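Local structure of mitogen-activated protein kinase kinase kinase 15 (Homo sapiens, 6V0M) at residues S32-R44 and L53-Q67. The protein is a MAP3K-family serine/threonine protein kinase, also called ASK3, whose sterile alpha motif domain, the part described here, probably mediates complex formation among apoptosis signal-regulating kinases. Numbering follows the deposited sequence.
Sequences SDILNEITKEDLR and LCRLWSAVSQYRRAQ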
loop_
_atom_site.group_PDB
_atom_site.type_symbol
_atom_site.label_atom_id
_atom_site.label_comp_id
_atom_site.label_asym_id
_atom_site.label_seq_id
_atom_site.Cartn_x
_atom_site.Cartn_y
_atom_site.Cartn_z
ATOM N N SER A 32 -7.692 2.615 2.000
ATOM C CA SER A 32 -8.601 2.490 0.845
ATOM C C SER A 32 -7.940 2.808 -0.493
ATOM O O SER A 32 -8.117 2.102 -1.530
ATOM C CB SER A 32 -9.833 3.366 1.035
ATOM O OG SER A 32 -10.696 3.129 -0.014
ATOM N N ASP A 33 -7.175 3.907 -0.518
ATOM C CA ASP A 33 -6.457 4.302 -1.721
ATOM C C ASP A 33 -5.514 3.173 -2.179
ATOM O O ASP A 33 -5.376 2.953 -3.416
ATOM C CB ASP A 33 -5.631 5.621 -1.556
ATOM C CG ASP A 33 -6.433 6.834 -1.213
ATOM O OD1 ASP A 33 -7.584 7.003 -1.686
ATOM O OD2 ASP A 33 -5.859 7.743 -0.521
ATOM N N ILE A 34 -4.762 2.569 -1.226
ATOM C CA ILE A 34 -3.742 1.579 -1.532
ATOM C C ILE A 34 -4.440 0.327 -2.090
ATOM O O ILE A 34 -4.060 -0.145 -3.114
ATOM C CB ILE A 34 -2.855 1.228 -0.339
ATOM C CG1 ILE A 34 -2.020 2.474 0.156
ATOM C CG2 ILE A 34 -1.881 0.165 -0.656
ATOM C CD1 ILE A 34 -1.293 3.183 -0.922
ATOM N N LEU A 35 -5.492 -0.103 -1.399
ATOM C CA LEU A 35 -6.214 -1.340 -1.838
ATOM C C LEU A 35 -6.920 -1.201 -3.181
ATOM O O LEU A 35 -7.008 -2.157 -3.952
ATOM C CB LEU A 35 -7.199 -1.734 -0.758
ATOM C CG LEU A 35 -6.590 -2.169 0.571
ATOM C CD1 LEU A 35 -7.749 -2.345 1.565
ATOM C CD2 LEU A 35 -5.644 -3.347 0.490
ATOM N N ASN A 36 -7.516 -0.030 -3.422
ATOM C CA ASN A 36 -8.457 0.196 -4.543
ATOM C C ASN A 36 -7.968 1.080 -5.727
ATOM O O ASN A 36 -8.340 0.871 -6.855
ATOM C CB ASN A 36 -9.753 0.752 -3.993
ATOM C CG ASN A 36 -10.400 -0.218 -3.027
ATOM O OD1 ASN A 36 -10.797 -1.291 -3.448
ATOM N ND2 ASN A 36 -10.406 0.088 -1.727
ATOM N N GLU A 37 -7.137 2.094 -5.448
ATOM C CA GLU A 37 -6.876 3.169 -6.412
ATOM C C GLU A 37 -5.484 3.226 -6.973
ATOM O O GLU A 37 -5.313 3.561 -8.116
ATOM C CB GLU A 37 -7.129 4.544 -5.742
ATOM C CG GLU A 37 -8.441 4.673 -4.994
ATOM C CD GLU A 37 -9.597 4.798 -5.943
ATOM O OE1 GLU A 37 -9.550 5.726 -6.763
ATOM O OE2 GLU A 37 -10.573 4.047 -5.841
ATOM N N ILE A 38 -4.467 2.947 -6.151
ATOM C CA ILE A 38 -3.099 3.123 -6.642
ATOM C C ILE A 38 -2.710 2.171 -7.755
ATOM O O ILE A 38 -3.293 1.077 -7.938
ATOM C CB ILE A 38 -2.034 3.024 -5.550
ATOM C CG1 ILE A 38 -2.027 1.623 -4.958
ATOM C CG2 ILE A 38 -2.245 4.190 -4.575
ATOM C CD1 ILE A 38 -0.828 1.220 -4.218
ATOM N N THR A 39 -1.760 2.649 -8.558
ATOM C CA THR A 39 -1.171 1.865 -9.609
ATOM C C THR A 39 0.228 1.569 -9.209
ATOM O O THR A 39 0.811 2.222 -8.321
ATOM C CB THR A 39 -1.189 2.588 -10.939
ATOM O OG1 THR A 39 -0.286 3.733 -10.885
ATOM C CG2 THR A 39 -2.619 2.989 -11.303
ATOM N N LYS A 40 0.830 0.617 -9.918
ATOM C CA LYS A 40 2.225 0.302 -9.673
ATOM C C LYS A 40 3.084 1.553 -9.924
ATOM O O LYS A 40 4.087 1.760 -9.236
ATOM C CB LYS A 40 2.648 -0.837 -10.571
ATOM C CG LYS A 40 3.455 -1.869 -9.820
ATOM C CD LYS A 40 3.872 -3.028 -10.703
ATOM C CE LYS A 40 2.707 -3.507 -11.551
ATOM N NZ LYS A 40 2.906 -4.874 -12.073
ATOM N N GLU A 41 2.701 2.376 -10.907
ATOM C CA GLU A 41 3.451 3.593 -11.219
ATOM C C GLU A 41 3.529 4.580 -10.046
ATOM O O GLU A 41 4.558 5.243 -9.838
ATOM C CB GLU A 41 2.871 4.269 -12.471
ATOM C CG GLU A 41 3.688 5.427 -13.024
ATOM C CD GLU A 41 3.521 6.792 -12.313
ATOM O OE1 GLU A 41 2.540 7.041 -11.601
ATOM O OE2 GLU A 41 4.462 7.581 -12.374
ATOM N N ASP A 42 2.465 4.635 -9.242
ATOM C CA ASP A 42 2.434 5.471 -8.000
ATOM C C ASP A 42 3.494 4.977 -7.060
ATOM O O ASP A 42 4.201 5.793 -6.499
ATOM C CB ASP A 42 1.083 5.396 -7.275
ATOM C CG ASP A 42 -0.040 6.033 -8.076
ATOM O OD1 ASP A 42 0.160 7.191 -8.500
ATOM O OD2 ASP A 42 -1.123 5.367 -8.312
ATOM N N LEU A 43 3.598 3.644 -6.905
ATOM C CA LEU A 43 4.615 3.059 -6.017
ATOM C C LEU A 43 6.052 3.367 -6.512
ATOM O O LEU A 43 6.907 3.713 -5.716
ATOM C CB LEU A 43 4.422 1.564 -5.871
ATOM C CG LEU A 43 3.064 1.098 -5.354
ATOM C CD1 LEU A 43 2.967 -0.417 -5.420
ATOM C CD2 LEU A 43 2.836 1.625 -3.961
ATOM N N ARG A 44 6.277 3.265 -7.827
ATOM C CA ARG A 44 7.564 3.609 -8.416
ATOM C C ARG A 44 7.905 5.086 -8.202
ATOM O O ARG A 44 9.056 5.453 -7.906
ATOM C CB ARG A 44 7.624 3.222 -9.876
ATOM C CG ARG A 44 7.445 1.699 -10.070
ATOM C CD ARG A 44 8.304 1.017 -11.104
ATOM N NE ARG A 44 8.895 -0.242 -10.579
ATOM C CZ ARG A 44 8.437 -1.486 -10.792
ATOM N NH1 ARG A 44 7.374 -1.721 -11.555
ATOM N NH2 ARG A 44 9.069 -2.516 -10.245
ATOM N N LEU A 53 7.861 -3.211 -2.811
ATOM C CA LEU A 53 6.956 -2.928 -3.887
ATOM C C LEU A 53 6.332 -4.241 -4.370
ATOM O O LEU A 53 5.142 -4.335 -4.581
ATOM C CB LEU A 53 7.677 -2.253 -5.005
ATOM C CG LEU A 53 6.742 -1.634 -6.036
ATOM C CD1 LEU A 53 7.472 -0.376 -6.610
ATOM C CD2 LEU A 53 6.289 -2.596 -7.090
ATOM N N CYS A 54 7.159 -5.269 -4.433
ATOM C CA CYS A 54 6.695 -6.620 -4.921
ATOM C C CYS A 54 5.635 -7.181 -3.978
ATOM O O CYS A 54 4.530 -7.505 -4.412
ATOM C CB CYS A 54 7.879 -7.478 -5.018
ATOM S SG CYS A 54 7.494 -9.158 -5.428
ATOM N N ARG A 55 5.957 -7.156 -2.682
ATOM C CA ARG A 55 5.079 -7.612 -1.608
ATOM C C ARG A 55 3.800 -6.859 -1.517
ATOM O O ARG A 55 2.697 -7.439 -1.382
ATOM C CB ARG A 55 5.816 -7.459 -0.231
ATOM C CG ARG A 55 6.778 -8.592 -0.084
ATOM C CD ARG A 55 7.425 -8.749 1.278
ATOM N NE ARG A 55 7.893 -7.508 1.757
ATOM C CZ ARG A 55 9.126 -7.057 1.698
ATOM N NH1 ARG A 55 10.157 -7.692 1.121
ATOM N NH2 ARG A 55 9.319 -5.875 2.181
ATOM N N LEU A 56 3.923 -5.526 -1.525
ATOM C CA LEU A 56 2.789 -4.681 -1.397
ATOM C C LEU A 56 1.818 -4.838 -2.591
ATOM O O LEU A 56 0.590 -5.007 -2.408
ATOM C CB LEU A 56 3.290 -3.248 -1.218
ATOM C CG LEU A 56 2.265 -2.304 -0.673
ATOM C CD1 LEU A 56 2.997 -1.160 0.036
ATOM C CD2 LEU A 56 1.442 -1.877 -1.854
ATOM N N TRP A 57 2.376 -4.818 -3.797
ATOM C CA TRP A 57 1.549 -4.954 -4.966
ATOM C C TRP A 57 0.905 -6.346 -5.048
ATOM O O TRP A 57 -0.221 -6.484 -5.530
ATOM C CB TRP A 57 2.371 -4.688 -6.226
ATOM C CG TRP A 57 1.561 -4.666 -7.420
ATOM C CD1 TRP A 57 1.572 -5.560 -8.444
ATOM C CD2 TRP A 57 0.563 -3.682 -7.737
ATOM N NE1 TRP A 57 0.626 -5.219 -9.362
ATOM C CE2 TRP A 57 0.014 -4.045 -8.968
ATOM C CE3 TRP A 57 0.099 -2.543 -7.105
ATOM C CZ2 TRP A 57 -1.002 -3.295 -9.576
ATOM C CZ3 TRP A 57 -0.875 -1.763 -7.760
ATOM C CH2 TRP A 57 -1.400 -2.153 -8.948
ATOM N N SER A 58 1.622 -7.375 -4.616
ATOM C CA SER A 58 1.032 -8.724 -4.588
ATOM C C SER A 58 -0.176 -8.771 -3.656
ATOM O O SER A 58 -1.248 -9.305 -4.061
ATOM C CB SER A 58 2.042 -9.811 -4.184
ATOM O OG SER A 58 2.532 -9.585 -2.896
ATOM N N ALA A 59 -0.067 -8.134 -2.474
ATOM C CA ALA A 59 -1.206 -8.028 -1.537
ATOM C C ALA A 59 -2.409 -7.252 -2.135
ATOM O O ALA A 59 -3.565 -7.736 -2.110
ATOM C CB ALA A 59 -0.874 -7.480 -0.181
ATOM N N VAL A 60 -2.124 -6.085 -2.710
ATOM C CA VAL A 60 -3.134 -5.256 -3.352
ATOM C C VAL A 60 -3.825 -6.070 -4.511
ATOM O O VAL A 60 -5.062 -6.114 -4.618
ATOM C CB VAL A 60 -2.520 -3.982 -3.865
ATOM C CG1 VAL A 60 -3.476 -3.214 -4.747
ATOM C CG2 VAL A 60 -2.019 -3.130 -2.690
ATOM N N SER A 61 -3.016 -6.727 -5.370
ATOM C CA SER A 61 -3.532 -7.450 -6.509
ATOM C C SER A 61 -4.439 -8.627 -6.097
ATOM O O SER A 61 -5.484 -8.841 -6.730
ATOM C CB SER A 61 -2.414 -7.970 -7.412
ATOM O OG SER A 61 -1.624 -6.888 -7.827
ATOM N N GLN A 62 -4.033 -9.364 -5.069
ATOM C CA GLN A 62 -4.869 -10.465 -4.538
ATOM C C GLN A 62 -6.196 -9.976 -3.971
ATOM O O GLN A 62 -7.260 -10.629 -4.169
ATOM C CB GLN A 62 -4.138 -11.209 -3.429
ATOM C CG GLN A 62 -2.906 -11.951 -3.895
ATOM C CD GLN A 62 -2.221 -12.635 -2.729
ATOM O OE1 GLN A 62 -2.856 -13.410 -1.988
ATOM N NE2 GLN A 62 -0.929 -12.364 -2.561
ATOM N N TYR A 63 -6.165 -8.823 -3.278
ATOM C CA TYR A 63 -7.368 -8.202 -2.762
ATOM C C TYR A 63 -8.285 -7.840 -3.924
ATOM O O TYR A 63 -9.480 -8.193 -3.890
ATOM C CB TYR A 63 -7.089 -6.946 -1.896
ATOM C CG TYR A 63 -8.327 -6.239 -1.522
ATOM C CD1 TYR A 63 -9.247 -6.804 -0.574
ATOM C CD2 TYR A 63 -8.698 -5.089 -2.181
ATOM C CE1 TYR A 63 -10.415 -6.164 -0.295
ATOM C CE2 TYR A 63 -9.839 -4.396 -1.853
ATOM C CZ TYR A 63 -10.709 -4.956 -0.921
ATOM O OH TYR A 63 -11.890 -4.334 -0.557
ATOM N N ARG A 64 -7.722 -7.213 -4.953
ATOM C CA ARG A 64 -8.531 -6.755 -6.091
ATOM C C ARG A 64 -9.108 -7.914 -6.907
ATOM O O ARG A 64 -10.282 -7.885 -7.373
ATOM C CB ARG A 64 -7.764 -5.804 -7.006
ATOM C CG ARG A 64 -7.307 -4.516 -6.271
ATOM C CD ARG A 64 -6.597 -3.615 -7.220
ATOM N NE ARG A 64 -6.141 -2.402 -6.503
ATOM C CZ ARG A 64 -5.425 -1.417 -7.032
ATOM N NH1 ARG A 64 -4.997 -1.447 -8.274
ATOM N NH2 ARG A 64 -5.065 -0.381 -6.250
ATOM N N ARG A 65 -8.297 -8.957 -7.061
ATOM C CA ARG A 65 -8.773 -10.188 -7.759
ATOM C C ARG A 65 -9.902 -10.862 -7.017
ATOM O O ARG A 65 -10.870 -11.330 -7.635
ATOM C CB ARG A 65 -7.640 -11.149 -8.038
ATOM C CG ARG A 65 -6.752 -10.675 -9.208
ATOM C CD ARG A 65 -5.783 -11.737 -9.751
ATOM N NE ARG A 65 -4.445 -11.441 -9.236
ATOM C CZ ARG A 65 -3.871 -12.017 -8.179
ATOM N NH1 ARG A 65 -4.454 -13.060 -7.557
ATOM N NH2 ARG A 65 -2.660 -11.608 -7.801
ATOM N N ALA A 66 -9.782 -10.946 -5.694
ATOM C CA ALA A 66 -10.806 -11.547 -4.863
ATOM C C ALA A 66 -12.103 -10.760 -4.925
ATOM O O ALA A 66 -13.195 -11.382 -5.028
ATOM C CB ALA A 66 -10.338 -11.657 -3.425
ATOM N N GLN A 67 -11.994 -9.419 -4.790
ATOM C CA GLN A 67 -13.179 -8.578 -4.949
ATOM C C GLN A 67 -13.858 -8.754 -6.301
ATOM O O GLN A 67 -15.054 -8.986 -6.382
ATOM C CB GLN A 67 -12.815 -7.115 -4.706
ATOM C CG GLN A 67 -13.959 -6.166 -4.891
ATOM C CD GLN A 67 -13.525 -4.744 -4.648
ATOM O OE1 GLN A 67 -13.914 -4.168 -3.657
ATOM N NE2 GLN A 67 -12.658 -4.197 -5.512
HETATM O O HOH W 1 -11.468 -1.912 -6.210
#
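Arg64 reaches from helix 53-67 to the backbone carbonyls of Leu35 and Ile38. Beyond CB its chain is extended from CG to NE. Arg64 CG lies 3.3 Å from Leu35 O, and CD passes beside the same oxygen. Arg64 NE donates to Leu35 O at 2.7 Å, from above the carbonyl plane. That bond is almost straight (N-H...O 173°). At the tip, NH1 and NH2 both grip Ile38 O end-on; the bond from Arg64 NH2, 2.8 Å to Ile38 O, uses a lone pair, and NH2 also makes a weak bond to Ile34 O. Val60 CG1 and Asn36 O lie over opposite faces of the guanidinium, each toward its rim. Cut back to alanine, the position would probably leave the Leu35 and Ile38 carbonyls without these donors and the turn between the two short helices less firmly fixed.

Nearer the N-terminal end of 53-67, Lys40 crosses over one face of the Trp57 indole, Lys40 CE standing 3.8 Å from the centroid of its five-membered ring, a CH-pi contact, while Ile38 O meets the ring edge in plane. Leu43 CB packs on Leu53 CD1 at 3.7 Å. In this five-helix SAM fold, apolar packing is thus joined to one charged group spent on backbone carbonyls, which implies that Arg64 ties the interhelix turn to the long C-terminal helix.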